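Local coordinates for MucR Phosphodiesterase (Pseudomonas aeruginosa, PDB 5M1T), which belongs to the EAL-domain family of phosphodiesterases and holds C2E beside two magnesium ions in one pocket, at residues L86-G91 with L125-F130; L34-Q39 with W70-H75; V171-L176 with V181-D186; G63-L68 with E205-R210. One frame throughout, in Å; residues are numbered along the deposited sequence.

Contact 1: residues L86-G91 with L125-F130; sequences LAEKTG and LSALQF. With C2E (9,9'-[(2R,3R,3aS,5S,7aR,9R,10R,10aS,12S,14aR)-3,5,10,12-tetrahydroxy-5,12-dioxidooctahydro-2H,7H-difuro[3,2-d:3',2'-j][1,3,7,9,2,8]tetraoxadiphosphacyclododecine-2,9-diyl]bis(2-amino-1,9-dihydro-6H-purin-6-one)), chain C.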
# COMPACT_ATOMS: atom_id res chain seq x y z
N LEU A 86 -8.45 -7.61 -13.67
CA LEU A 86 -7.36 -8.50 -14.04
C LEU A 86 -6.00 -7.84 -13.81
O LEU A 86 -5.06 -8.47 -13.33
CB LEU A 86 -7.49 -8.89 -15.51
CG LEU A 86 -6.41 -9.80 -16.09
CD1 LEU A 86 -6.44 -11.14 -15.33
CD2 LEU A 86 -6.55 -10.03 -17.60
N ALA A 87 -5.90 -6.56 -14.13
CA ALA A 87 -4.66 -5.83 -13.88
C ALA A 87 -4.35 -5.74 -12.40
O ALA A 87 -3.17 -5.88 -12.00
CB ALA A 87 -4.71 -4.45 -14.51
N GLU A 88 -5.38 -5.54 -11.57
CA GLU A 88 -5.20 -5.46 -10.11
C GLU A 88 -4.72 -6.80 -9.56
O GLU A 88 -3.69 -6.85 -8.88
CB GLU A 88 -6.50 -5.03 -9.40
CG GLU A 88 -6.38 -4.80 -7.89
CD GLU A 88 -5.90 -3.40 -7.50
OE1 GLU A 88 -5.20 -2.73 -8.33
OE2 GLU A 88 -6.20 -2.98 -6.33
N LYS A 89 -5.45 -7.87 -9.88
CA LYS A 89 -5.13 -9.23 -9.43
C LYS A 89 -3.73 -9.74 -9.85
O LYS A 89 -3.07 -10.46 -9.11
CB LYS A 89 -6.22 -10.20 -9.93
CG LYS A 89 -5.93 -11.67 -9.69
CD LYS A 89 -7.14 -12.57 -9.97
CE LYS A 89 -7.39 -12.80 -11.47
NZ LYS A 89 -8.77 -13.28 -11.82
N THR A 90 -3.30 -9.38 -11.05
CA THR A 90 -2.01 -9.83 -11.60
C THR A 90 -0.85 -8.94 -11.22
O THR A 90 0.29 -9.36 -11.30
CB THR A 90 -2.05 -9.87 -13.13
OG1 THR A 90 -2.52 -8.60 -13.64
CG2 THR A 90 -2.96 -11.03 -13.60
N GLY A 91 -1.13 -7.70 -10.82
CA GLY A 91 -0.07 -6.75 -10.54
C GLY A 91 0.39 -5.99 -11.77
O GLY A 91 1.25 -5.12 -11.66
N LEU A 125 -6.18 6.10 -8.45
CA LEU A 125 -5.37 5.06 -7.80
C LEU A 125 -6.24 3.91 -7.27
O LEU A 125 -7.15 4.11 -6.50
CB LEU A 125 -4.57 5.65 -6.64
CG LEU A 125 -3.61 6.82 -6.96
CD1 LEU A 125 -2.94 7.36 -5.72
CD2 LEU A 125 -2.54 6.36 -7.91
N SER A 126 -5.94 2.70 -7.73
CA SER A 126 -6.56 1.48 -7.22
C SER A 126 -6.08 1.25 -5.79
O SER A 126 -5.16 1.93 -5.31
CB SER A 126 -6.16 0.28 -8.06
OG SER A 126 -4.83 -0.07 -7.75
N ALA A 127 -6.70 0.28 -5.13
CA ALA A 127 -6.31 -0.09 -3.78
C ALA A 127 -4.85 -0.57 -3.70
O ALA A 127 -4.13 -0.26 -2.76
CB ALA A 127 -7.27 -1.16 -3.26
N LEU A 128 -4.40 -1.31 -4.70
CA LEU A 128 -3.03 -1.82 -4.70
C LEU A 128 -2.03 -0.67 -4.94
O LEU A 128 -1.00 -0.58 -4.30
CB LEU A 128 -2.87 -2.93 -5.76
CG LEU A 128 -1.58 -3.75 -5.75
CD1 LEU A 128 -1.79 -5.01 -6.55
CD2 LEU A 128 -0.39 -3.05 -6.38
N GLN A 129 -2.35 0.24 -5.86
CA GLN A 129 -1.47 1.38 -6.11
C GLN A 129 -1.38 2.26 -4.86
O GLN A 129 -0.33 2.78 -4.54
CB GLN A 129 -2.00 2.21 -7.27
CG GLN A 129 -2.01 1.50 -8.60
CD GLN A 129 -2.77 2.29 -9.65
OE1 GLN A 129 -3.99 2.47 -9.55
NE2 GLN A 129 -2.05 2.77 -10.67
N PHE A 130 -2.51 2.45 -4.18
CA PHE A 130 -2.54 3.32 -3.00
C PHE A 130 -1.67 2.75 -1.87
O PHE A 130 -1.04 3.51 -1.13
CB PHE A 130 -3.97 3.53 -2.52
CG PHE A 130 -4.08 4.48 -1.35
CD1 PHE A 130 -3.73 5.80 -1.50
CD2 PHE A 130 -4.54 4.05 -0.12
CE1 PHE A 130 -3.80 6.68 -0.45
CE2 PHE A 130 -4.62 4.93 0.95
CZ PHE A 130 -4.24 6.26 0.78
P1 C2E C . -14.21 6.62 -12.01
O2P C2E C . -12.97 7.07 -11.29
O1P C2E C . -15.50 6.80 -11.24
O5' C2E C . -14.27 7.42 -13.38
C5' C2E C . -15.49 7.96 -13.85
C4' C2E C . -16.20 6.99 -14.77
O4' C2E C . -17.51 7.51 -15.06
C3' C2E C . -15.50 6.84 -16.11
O3' C2E C . -15.71 5.51 -16.59
C2' C2E C . -16.22 7.81 -17.01
O2' C2E C . -16.16 7.46 -18.40
C1' C2E C . -17.64 7.65 -16.47
N9 C2E C . -18.51 8.79 -16.75
C8 C2E C . -18.20 10.09 -16.68
N7 C2E C . -19.28 10.84 -17.00
C5 C2E C . -20.29 10.01 -17.27
C6 C2E C . -21.69 10.15 -17.67
O6 C2E C . -22.19 11.29 -17.82
N1 C2E C . -22.40 9.03 -17.86
C2 C2E C . -21.86 7.80 -17.70
N2 C2E C . -22.62 6.69 -17.91
N3 C2E C . -20.58 7.60 -17.32
C4 C2E C . -19.78 8.65 -17.11
P11 C2E C . -14.49 4.65 -17.18
O21 C2E C . -13.64 5.55 -18.05
O11 C2E C . -15.05 3.53 -18.00
O5A C2E C . -13.64 4.13 -15.93
C5A C2E C . -14.28 3.30 -14.96
C4A C2E C . -13.41 3.20 -13.73
O4A C2E C . -12.13 2.67 -14.06
C3A C2E C . -13.09 4.54 -13.12
O3A C2E C . -14.14 5.04 -12.32
C2A C2E C . -11.84 4.25 -12.33
O2A C2E C . -12.14 3.63 -11.09
C1A C2E C . -11.14 3.24 -13.19
N91 C2E C . -10.04 3.89 -13.96
C81 C2E C . -10.11 4.55 -15.14
N71 C2E C . -8.87 4.96 -15.53
C51 C2E C . -8.01 4.56 -14.58
C61 C2E C . -6.56 4.66 -14.34
O61 C2E C . -5.83 5.26 -15.15
N11 C2E C . -6.06 4.09 -13.22
C21 C2E C . -6.86 3.46 -12.33
N21 C2E C . -6.31 2.91 -11.24
N31 C2E C . -8.19 3.32 -12.48
C41 C2E C . -8.79 3.86 -13.56
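Glu88, near the end of helix 84-90, reaches across to the first turn of helix 127-131, which opens with a capping box made by Ser126 and Gln129. CG of Glu88 lies anti to its backbone N (chi1 -175°), and the chain bends at the next bond, bringing the end of the side chain closer to the other helix than CB itself. The side chain also touches Ile93 of helix 93-113. CD comes 3.5 Å from Leu128 CB, and beyond it the two oxygens share the work. OE1 accepts from Ser126 OG at 2.7 Å, through the lone pair on the side of its sister oxygen. OE2 takes the amide of Leu128 N at 2.9 Å, on the same syn side but 28° out of the carboxylate plane. A glutamate suits this spot because the first amides of a helix have no preceding turn to supply a carbonyl, and a carboxylate should be favoured there by the helix dipole. The side chains of Leu128 and Glu88 run antiparallel alongside each other, and Leu128 CD1 comes 3.5 Å from Glu88 O. Ser126 OG also accepts from Gln129 N. In return, Gln129 OE1 takes Ser126 N at 2.7 Å in a nearly straight bond, while C2E N21 donates to the same OE1 at 2.9 Å.

Contact 2: residues L34-Q39 with W70-H75; sequences LHDLRQ and WEHPQH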
# COMPACT_ATOMS: atom_id res chain seq x y z
N LEU A 34 -5.49 -12.07 -20.81
CA LEU A 34 -4.25 -12.00 -20.02
C LEU A 34 -3.02 -11.77 -20.89
O LEU A 34 -2.22 -10.87 -20.62
CB LEU A 34 -4.09 -13.28 -19.20
CG LEU A 34 -2.83 -13.47 -18.35
CD1 LEU A 34 -2.44 -12.22 -17.59
CD2 LEU A 34 -3.05 -14.64 -17.40
N HIS A 35 -2.85 -12.56 -21.94
CA HIS A 35 -1.73 -12.36 -22.86
C HIS A 35 -1.78 -10.98 -23.52
O HIS A 35 -0.78 -10.25 -23.58
CB HIS A 35 -1.72 -13.44 -23.94
CG HIS A 35 -1.14 -14.72 -23.49
ND1 HIS A 35 -0.22 -15.42 -24.23
CD2 HIS A 35 -1.30 -15.41 -22.33
CE1 HIS A 35 0.14 -16.51 -23.57
NE2 HIS A 35 -0.50 -16.53 -22.42
N ASP A 36 -2.95 -10.66 -24.03
CA ASP A 36 -3.15 -9.38 -24.68
C ASP A 36 -2.83 -8.21 -23.73
O ASP A 36 -2.13 -7.27 -24.12
CB ASP A 36 -4.58 -9.30 -25.22
CG ASP A 36 -4.82 -10.25 -26.39
OD1 ASP A 36 -3.89 -10.96 -26.82
OD2 ASP A 36 -5.98 -10.30 -26.87
N LEU A 37 -3.29 -8.27 -22.48
CA LEU A 37 -3.04 -7.15 -21.57
C LEU A 37 -1.56 -7.01 -21.18
O LEU A 37 -1.05 -5.89 -21.08
CB LEU A 37 -3.90 -7.24 -20.31
CG LEU A 37 -3.74 -6.10 -19.28
CD1 LEU A 37 -4.12 -4.76 -19.87
CD2 LEU A 37 -4.57 -6.39 -18.05
N ARG A 38 -0.90 -8.15 -20.98
CA ARG A 38 0.53 -8.17 -20.72
C ARG A 38 1.31 -7.42 -21.76
O ARG A 38 2.30 -6.78 -21.43
CB ARG A 38 1.09 -9.58 -20.78
CG ARG A 38 0.89 -10.46 -19.56
CD ARG A 38 1.85 -11.63 -19.68
NE ARG A 38 1.26 -12.91 -19.30
CZ ARG A 38 1.16 -13.36 -18.05
NH1 ARG A 38 1.60 -12.63 -17.02
NH2 ARG A 38 0.61 -14.55 -17.84
N GLN A 39 0.93 -7.54 -23.02
CA GLN A 39 1.72 -6.90 -24.05
C GLN A 39 1.17 -5.55 -24.49
O GLN A 39 1.69 -4.98 -25.45
CB GLN A 39 1.90 -7.83 -25.25
CG GLN A 39 0.67 -8.01 -26.12
CD GLN A 39 0.95 -8.96 -27.27
OE1 GLN A 39 1.96 -9.65 -27.28
NE2 GLN A 39 0.06 -9.00 -28.25
N TRP A 70 -8.24 1.07 -23.77
CA TRP A 70 -7.39 0.11 -24.47
C TRP A 70 -7.90 -0.05 -25.90
O TRP A 70 -8.99 -0.56 -26.14
CB TRP A 70 -7.38 -1.20 -23.67
CG TRP A 70 -6.56 -2.34 -24.22
CD1 TRP A 70 -5.68 -2.30 -25.25
CD2 TRP A 70 -6.53 -3.68 -23.71
NE1 TRP A 70 -5.11 -3.54 -25.43
CE2 TRP A 70 -5.62 -4.40 -24.49
CE3 TRP A 70 -7.20 -4.32 -22.67
CZ2 TRP A 70 -5.35 -5.77 -24.26
CZ3 TRP A 70 -6.92 -5.68 -22.43
CH2 TRP A 70 -6.01 -6.38 -23.23
N GLU A 71 -7.14 0.47 -26.85
CA GLU A 71 -7.44 0.28 -28.27
C GLU A 71 -6.99 -1.10 -28.67
O GLU A 71 -5.84 -1.33 -29.01
CB GLU A 71 -6.71 1.29 -29.15
CG GLU A 71 -7.02 2.73 -28.85
CD GLU A 71 -6.17 3.69 -29.67
OE1 GLU A 71 -5.02 3.31 -30.05
OE2 GLU A 71 -6.67 4.80 -29.93
N HIS A 72 -7.94 -2.02 -28.67
CA HIS A 72 -7.65 -3.40 -29.02
C HIS A 72 -7.84 -3.69 -30.52
O HIS A 72 -8.88 -3.39 -31.10
CB HIS A 72 -8.48 -4.35 -28.16
CG HIS A 72 -7.94 -5.73 -28.13
ND1 HIS A 72 -8.18 -6.64 -29.13
CD2 HIS A 72 -7.12 -6.35 -27.25
CE1 HIS A 72 -7.57 -7.78 -28.86
NE2 HIS A 72 -6.91 -7.62 -27.72
N PRO A 73 -6.82 -4.29 -31.16
CA PRO A 73 -6.92 -4.51 -32.61
C PRO A 73 -8.13 -5.39 -33.03
O PRO A 73 -8.73 -5.13 -34.06
CB PRO A 73 -5.58 -5.17 -32.98
CG PRO A 73 -5.05 -5.75 -31.71
CD PRO A 73 -5.61 -4.91 -30.58
N GLN A 74 -8.49 -6.41 -32.24
CA GLN A 74 -9.74 -7.15 -32.49
C GLN A 74 -11.01 -6.52 -31.86
O GLN A 74 -11.99 -6.30 -32.58
CB GLN A 74 -9.60 -8.62 -32.02
CG GLN A 74 -8.67 -9.50 -32.86
CD GLN A 74 -7.25 -9.59 -32.29
OE1 GLN A 74 -6.99 -10.30 -31.28
NE2 GLN A 74 -6.31 -8.88 -32.93
N HIS A 75 -11.03 -6.27 -30.55
CA HIS A 75 -12.25 -5.85 -29.86
C HIS A 75 -12.56 -4.36 -29.94
O HIS A 75 -13.67 -3.94 -29.65
CB HIS A 75 -12.20 -6.29 -28.40
CG HIS A 75 -11.84 -7.73 -28.22
ND1 HIS A 75 -10.60 -8.14 -27.79
CD2 HIS A 75 -12.56 -8.86 -28.41
CE1 HIS A 75 -10.56 -9.46 -27.74
NE2 HIS A 75 -11.74 -9.92 -28.11
O HOH W 1 -4.62 -10.73 -29.84
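The indole of Trp70 has Leu37 over one face and His72 over the other. CD1 of Leu37 stands 4.2 Å from the centroid of the six-membered ring, a CH-pi contact, while His72 CD2 lies above the opposite face, displaced toward the rim. The imidazole of His72 is flanked by Pro73 CD on one face and His75 on the other, and Asp36 meets it at the edge. There His72 NE2 donates to Asp36 OD2 at 3.0 Å; the acceptor is almost in the ring plane, but the donor sits well above the plane of the carboxylate. In the TIM-barrel-like EAL fold, this joins helix 32-38 to the C-terminal end of strand 61-72; their short axes pass 11.2 Å apart at 119°. Trp70 suits the place by its length: with CG anti to the backbone N (chi1 -180°), the ring extends until CH2 is 3.4 Å from Leu37 N. NE1 is hydrogen-bonded to Gln45 OE1, and the ring makes an edge-to-face contact with Phe83. His72 ND1 accepts from His75 N at 3.2 Å, and together with the NE2 bond this should restrain the imidazole's rotation. A water bridges Asp36 OD1 and Gln74 OE1, donating to both.

Contact 3: residues V171-L176 with V181-D186; sequences VILEQL and VGISID. With MG (magnesium ion), chain E; MG (magnesium ion), chain D.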
# COMPACT_ATOMS: atom_id res chain seq x y z
N VAL A 171 -1.08 8.43 6.82
CA VAL A 171 0.36 8.58 6.66
C VAL A 171 0.67 8.83 5.19
O VAL A 171 1.38 9.77 4.86
CB VAL A 171 1.12 7.34 7.20
CG1 VAL A 171 2.55 7.30 6.69
CG2 VAL A 171 1.06 7.33 8.73
N ILE A 172 0.09 8.01 4.31
CA ILE A 172 0.27 8.16 2.86
C ILE A 172 -0.23 9.52 2.31
O ILE A 172 0.49 10.24 1.60
CB ILE A 172 -0.38 7.03 2.06
CG1 ILE A 172 0.27 5.68 2.36
CG2 ILE A 172 -0.25 7.30 0.57
CD1 ILE A 172 -0.67 4.49 2.13
N LEU A 173 -1.46 9.86 2.64
CA LEU A 173 -2.03 11.08 2.08
C LEU A 173 -1.35 12.36 2.64
O LEU A 173 -1.17 13.32 1.90
CB LEU A 173 -3.55 11.11 2.28
CG LEU A 173 -4.33 10.06 1.51
CD1 LEU A 173 -5.79 10.09 1.89
CD2 LEU A 173 -4.21 10.22 0.01
N GLU A 174 -0.98 12.37 3.92
CA GLU A 174 -0.25 13.49 4.48
C GLU A 174 1.06 13.75 3.72
O GLU A 174 1.37 14.89 3.39
CB GLU A 174 0.05 13.29 5.98
CG GLU A 174 -1.13 13.51 6.94
CD GLU A 174 -1.78 14.90 6.85
OE1 GLU A 174 -1.27 15.78 6.10
OE2 GLU A 174 -2.83 15.12 7.53
N GLN A 175 1.82 12.70 3.41
CA GLN A 175 3.03 12.87 2.61
C GLN A 175 2.70 13.53 1.26
O GLN A 175 3.30 14.54 0.91
CB GLN A 175 3.72 11.54 2.33
CG GLN A 175 4.45 10.94 3.50
CD GLN A 175 4.99 9.57 3.15
OE1 GLN A 175 4.33 8.56 3.36
NE2 GLN A 175 6.16 9.54 2.55
N LEU A 176 1.75 12.95 0.53
CA LEU A 176 1.35 13.47 -0.77
C LEU A 176 0.89 14.93 -0.69
O LEU A 176 1.23 15.74 -1.55
CB LEU A 176 0.24 12.61 -1.35
CG LEU A 176 0.63 11.19 -1.72
CD1 LEU A 176 -0.60 10.36 -2.05
CD2 LEU A 176 1.57 11.17 -2.90
N VAL A 181 0.47 17.96 -3.69
CA VAL A 181 -0.48 17.25 -4.55
C VAL A 181 -1.91 17.32 -4.00
O VAL A 181 -2.14 17.20 -2.79
CB VAL A 181 -0.08 15.76 -4.68
CG1 VAL A 181 -1.13 15.01 -5.48
CG2 VAL A 181 1.29 15.62 -5.34
N GLY A 182 -2.89 17.52 -4.88
CA GLY A 182 -4.29 17.56 -4.45
C GLY A 182 -4.79 16.13 -4.20
O GLY A 182 -4.43 15.22 -4.95
N ILE A 183 -5.64 15.96 -3.19
CA ILE A 183 -6.20 14.64 -2.86
C ILE A 183 -7.73 14.65 -2.96
O ILE A 183 -8.39 15.43 -2.28
CB ILE A 183 -5.83 14.19 -1.43
CG1 ILE A 183 -4.32 14.19 -1.23
CG2 ILE A 183 -6.47 12.85 -1.10
CD1 ILE A 183 -3.62 13.16 -2.08
N SER A 184 -8.27 13.78 -3.80
CA SER A 184 -9.71 13.65 -3.99
C SER A 184 -10.20 12.28 -3.50
O SER A 184 -9.55 11.24 -3.74
CB SER A 184 -10.03 13.84 -5.47
OG SER A 184 -11.43 13.69 -5.72
N ILE A 185 -11.32 12.27 -2.78
CA ILE A 185 -11.97 11.01 -2.39
C ILE A 185 -13.07 10.67 -3.40
O ILE A 185 -14.11 11.32 -3.46
CB ILE A 185 -12.59 11.07 -0.99
CG1 ILE A 185 -11.58 11.56 0.04
CG2 ILE A 185 -13.14 9.71 -0.56
CD1 ILE A 185 -10.34 10.74 0.22
N ASP A 186 -12.83 9.63 -4.17
CA ASP A 186 -13.64 9.28 -5.32
C ASP A 186 -14.83 8.35 -4.93
O ASP A 186 -14.86 7.76 -3.84
CB ASP A 186 -12.72 8.53 -6.30
CG ASP A 186 -13.22 8.55 -7.73
OD1 ASP A 186 -14.33 9.11 -8.01
OD2 ASP A 186 -12.46 7.99 -8.56
MG MG E . -15.91 8.34 -9.40
MG MG D . -12.08 8.80 -10.53
O HOH W 2 -13.89 9.82 -11.14
O HOH W 3 -17.60 6.91 -9.51
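Leu173 and Ile183 meet through their methyl groups, CD2 of the leucine lying 3.6 Å from CG2 and 3.7 Å from CD1 of the isoleucine. Leu176 adds to this from one turn further along the helix, crossing Ile183 at about a right angle and setting its CB 4.0 Å from Ile183 CD1. Three residues apart, the leucines share one side of the helix, and their like first torsions (chi1 near -66°) point the branches alike. A beta-branched isoleucine suits the strand, since its two arms, CG2 and CD1, can touch two leucines at once. The chain turn between helix and strand is tied by Val181 N, which donates to Leu176 O at 3.2 Å. Further up, the strand carries Asp186 to the metal centre, where its carboxylate bridges two magnesium ions: OD1 binds one at 2.2 Å and OD2 the other at 2.2 Å. Glu65, Asn124 and Glu156 share the ion held by OD2, and Asp187 and Glu243 share the one held by OD1. The whole belongs to a beta-alpha-beta crossover, in which helices 159-164 and 166-178 connect strand 153-158 to its parallel neighbour 182-188. Leu176 and Val181 also touch Leu155 of the first strand and residues of helix 135-145, while strand 205-208 flanks the second.

Contact 4: residues G63-L68 with E205-R210; sequences GVEALL and ELKIDR. With MG (magnesium ion), chain D; C2E (9,9'-[(2R,3R,3aS,5S,7aR,9R,10R,10aS,12S,14aR)-3,5,10,12-tetrahydroxy-5,12-dioxidooctahydro-2H,7H-difuro[3,2-d:3',2'-j][1,3,7,9,2,8]tetraoxadiphosphacyclododecine-2,9-diyl]bis(2-amino-1,9-dihydro-6H-purin-6-one)), chain C.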
# COMPACT_ATOMS: atom_id res chain seq x y z
N GLY A 63 -10.09 21.62 -15.08
CA GLY A 63 -9.18 20.49 -15.23
C GLY A 63 -9.79 19.30 -15.95
O GLY A 63 -10.86 19.41 -16.55
N VAL A 64 -9.11 18.16 -15.86
CA VAL A 64 -9.63 16.93 -16.40
C VAL A 64 -9.38 15.75 -15.47
O VAL A 64 -8.48 15.79 -14.64
CB VAL A 64 -9.03 16.60 -17.79
CG1 VAL A 64 -9.40 17.67 -18.79
CG2 VAL A 64 -7.52 16.44 -17.73
N GLU A 65 -10.16 14.68 -15.64
CA GLU A 65 -9.80 13.39 -15.08
C GLU A 65 -9.20 12.52 -16.20
O GLU A 65 -9.80 12.38 -17.25
CB GLU A 65 -11.03 12.69 -14.48
CG GLU A 65 -10.69 11.37 -13.84
CD GLU A 65 -11.88 10.68 -13.12
OE1 GLU A 65 -13.01 11.22 -13.15
OE2 GLU A 65 -11.66 9.61 -12.53
N ALA A 66 -8.04 11.95 -15.94
CA ALA A 66 -7.45 11.00 -16.85
C ALA A 66 -8.12 9.65 -16.71
O ALA A 66 -8.28 9.15 -15.58
CB ALA A 66 -5.93 10.85 -16.57
N LEU A 67 -8.50 9.06 -17.84
CA LEU A 67 -9.24 7.82 -17.89
C LEU A 67 -8.62 6.86 -18.95
O LEU A 67 -8.51 7.17 -20.14
CB LEU A 67 -10.72 8.10 -18.23
CG LEU A 67 -11.53 8.83 -17.15
CD1 LEU A 67 -12.91 9.29 -17.67
CD2 LEU A 67 -11.69 7.93 -15.92
N LEU A 68 -8.24 5.67 -18.50
CA LEU A 68 -7.51 4.75 -19.32
C LEU A 68 -8.45 4.07 -20.31
O LEU A 68 -9.59 3.72 -19.97
CB LEU A 68 -6.81 3.72 -18.44
CG LEU A 68 -5.85 2.71 -19.09
CD1 LEU A 68 -4.66 3.41 -19.68
CD2 LEU A 68 -5.41 1.66 -18.07
N GLU A 205 -11.21 17.46 -2.02
CA GLU A 205 -12.52 17.31 -2.67
C GLU A 205 -13.13 15.92 -2.47
O GLU A 205 -12.42 14.93 -2.31
CB GLU A 205 -12.43 17.66 -4.17
CG GLU A 205 -11.65 16.68 -4.98
CD GLU A 205 -11.68 16.90 -6.50
OE1 GLU A 205 -11.67 18.08 -7.00
OE2 GLU A 205 -11.69 15.85 -7.21
N LEU A 206 -14.47 15.89 -2.44
CA LEU A 206 -15.19 14.66 -2.58
C LEU A 206 -15.86 14.62 -3.94
O LEU A 206 -16.35 15.66 -4.41
CB LEU A 206 -16.24 14.51 -1.50
CG LEU A 206 -15.86 14.78 -0.05
CD1 LEU A 206 -17.12 14.63 0.76
CD2 LEU A 206 -14.77 13.84 0.45
N LYS A 207 -15.89 13.42 -4.53
CA LYS A 207 -16.58 13.20 -5.81
C LYS A 207 -17.79 12.29 -5.60
O LYS A 207 -17.65 11.09 -5.37
CB LYS A 207 -15.66 12.58 -6.86
CG LYS A 207 -14.34 13.30 -6.99
CD LYS A 207 -13.58 12.87 -8.22
CE LYS A 207 -13.95 13.69 -9.44
NZ LYS A 207 -13.42 13.02 -10.70
N ILE A 208 -18.98 12.86 -5.75
CA ILE A 208 -20.19 12.08 -5.58
C ILE A 208 -20.27 10.98 -6.64
O ILE A 208 -20.11 11.28 -7.84
CB ILE A 208 -21.46 12.93 -5.69
CG1 ILE A 208 -21.44 14.08 -4.69
CG2 ILE A 208 -22.65 12.04 -5.46
CD1 ILE A 208 -22.39 15.19 -5.04
N ASP A 209 -20.55 9.74 -6.22
CA ASP A 209 -20.53 8.64 -7.19
C ASP A 209 -21.64 8.83 -8.20
O ASP A 209 -22.77 9.22 -7.84
CB ASP A 209 -20.71 7.30 -6.54
CG ASP A 209 -20.57 6.16 -7.55
OD1 ASP A 209 -19.48 5.98 -8.12
OD2 ASP A 209 -21.58 5.48 -7.83
N ARG A 210 -21.32 8.56 -9.47
CA ARG A 210 -22.27 8.73 -10.55
C ARG A 210 -23.54 7.95 -10.35
O ARG A 210 -24.56 8.34 -10.88
CB ARG A 210 -21.66 8.34 -11.90
CG ARG A 210 -21.25 6.88 -12.04
CD ARG A 210 -20.70 6.67 -13.45
NE ARG A 210 -20.00 5.42 -13.76
CZ ARG A 210 -18.90 4.95 -13.15
NH1 ARG A 210 -18.37 5.53 -12.05
NH2 ARG A 210 -18.33 3.82 -13.62
MG MG D . -12.08 8.80 -10.53
P1 C2E C . -14.21 6.62 -12.01
O2P C2E C . -12.97 7.07 -11.29
O1P C2E C . -15.50 6.80 -11.24
O5' C2E C . -14.27 7.42 -13.38
C5' C2E C . -15.49 7.96 -13.85
C4' C2E C . -16.20 6.99 -14.77
O4' C2E C . -17.51 7.51 -15.06
C3' C2E C . -15.50 6.84 -16.11
O3' C2E C . -15.71 5.51 -16.59
C2' C2E C . -16.22 7.81 -17.01
O2' C2E C . -16.16 7.46 -18.40
C1' C2E C . -17.64 7.65 -16.47
N9 C2E C . -18.51 8.79 -16.75
C8 C2E C . -18.20 10.09 -16.68
N7 C2E C . -19.28 10.84 -17.00
C5 C2E C . -20.29 10.01 -17.27
C6 C2E C . -21.69 10.15 -17.67
O6 C2E C . -22.19 11.29 -17.82
N1 C2E C . -22.40 9.03 -17.86
C2 C2E C . -21.86 7.80 -17.70
N2 C2E C . -22.62 6.69 -17.91
N3 C2E C . -20.58 7.60 -17.32
C4 C2E C . -19.78 8.65 -17.11
P11 C2E C . -14.49 4.65 -17.18
O21 C2E C . -13.64 5.55 -18.05
O11 C2E C . -15.05 3.53 -18.00
O5A C2E C . -13.64 4.13 -15.93
C5A C2E C . -14.28 3.30 -14.96
C4A C2E C . -13.41 3.20 -13.73
O4A C2E C . -12.13 2.67 -14.06
C3A C2E C . -13.09 4.54 -13.12
O3A C2E C . -14.14 5.04 -12.32
C2A C2E C . -11.84 4.25 -12.33
O2A C2E C . -12.14 3.63 -11.09
C1A C2E C . -11.14 3.24 -13.19
N91 C2E C . -10.04 3.89 -13.96
C81 C2E C . -10.11 4.55 -15.14
N71 C2E C . -8.87 4.96 -15.53
C51 C2E C . -8.01 4.56 -14.58
C61 C2E C . -6.56 4.66 -14.34
O61 C2E C . -5.83 5.26 -15.15
N11 C2E C . -6.06 4.09 -13.22
C21 C2E C . -6.86 3.46 -12.33
N21 C2E C . -6.31 2.91 -11.24
N31 C2E C . -8.19 3.32 -12.48
C41 C2E C . -8.79 3.86 -13.56
O HOH W 2 -13.89 9.82 -11.14
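Glu65 and Lys207 sit on strands 61-72 and 205-208, which are not neighbours in the sheet; their CA atoms remain 11.5 Å apart with both CB atoms directed toward the other strand. Two long side chains bridge the interval inside the EAL-domain barrel: Glu65 is fully extended, Lys207 bends at chi3 (88°), and Glu65 OE1 forms a buried 3.1 Å salt bridge with Lys207 NZ. Gln263 binds both ends, and Glu156 gives the ammonium a second carboxylate. Glu65 OE2 binds a magnesium ion at 2.2 Å; Asn124, Glu156, Asp186, a water and C2E O2P, 2.1 Å from the ion, complete its site. Further along, Leu68 N donates to C2E N71 at 3.1 Å, almost perfectly straight, and Leu67 packs its methyls on C2E. From segment 205-210, Arg210 sets one guanidinium face against C2E O4', with NH1 3.2 Å from O1P. The Glu65 carboxylate thus meets the metal through OE2 while OE1, 3.7 Å from the ion, turns to Lys207 and Gln263, which should fix its rotation.

In the fold
All four contacts lie in the EAL domain, the centre of contact 4 about 4 Å from the centre of the chain and that of contact 2 about 23 Å. Along the chain, contacts 2, 1 and 3 come in series; contacts 1 and 3 are nested within the loop closed by contact 4, whose segments alternate with those of contact 2. Contacts 2 and 4 share strand 61-72, so one strand runs from the metal site, at Glu65, out to helix 32-38. Neighbouring strands 182-188 and 205-208 place contacts 3 and 4 around the same magnesium ion. Phe130 of contact 1 packs on Ile172 and Leu173 of contact 3, and helix 84-90 on contact 2. Contacts 1, 3 and 4 carry residues of the C2E pocket; contact 2 lies outside it.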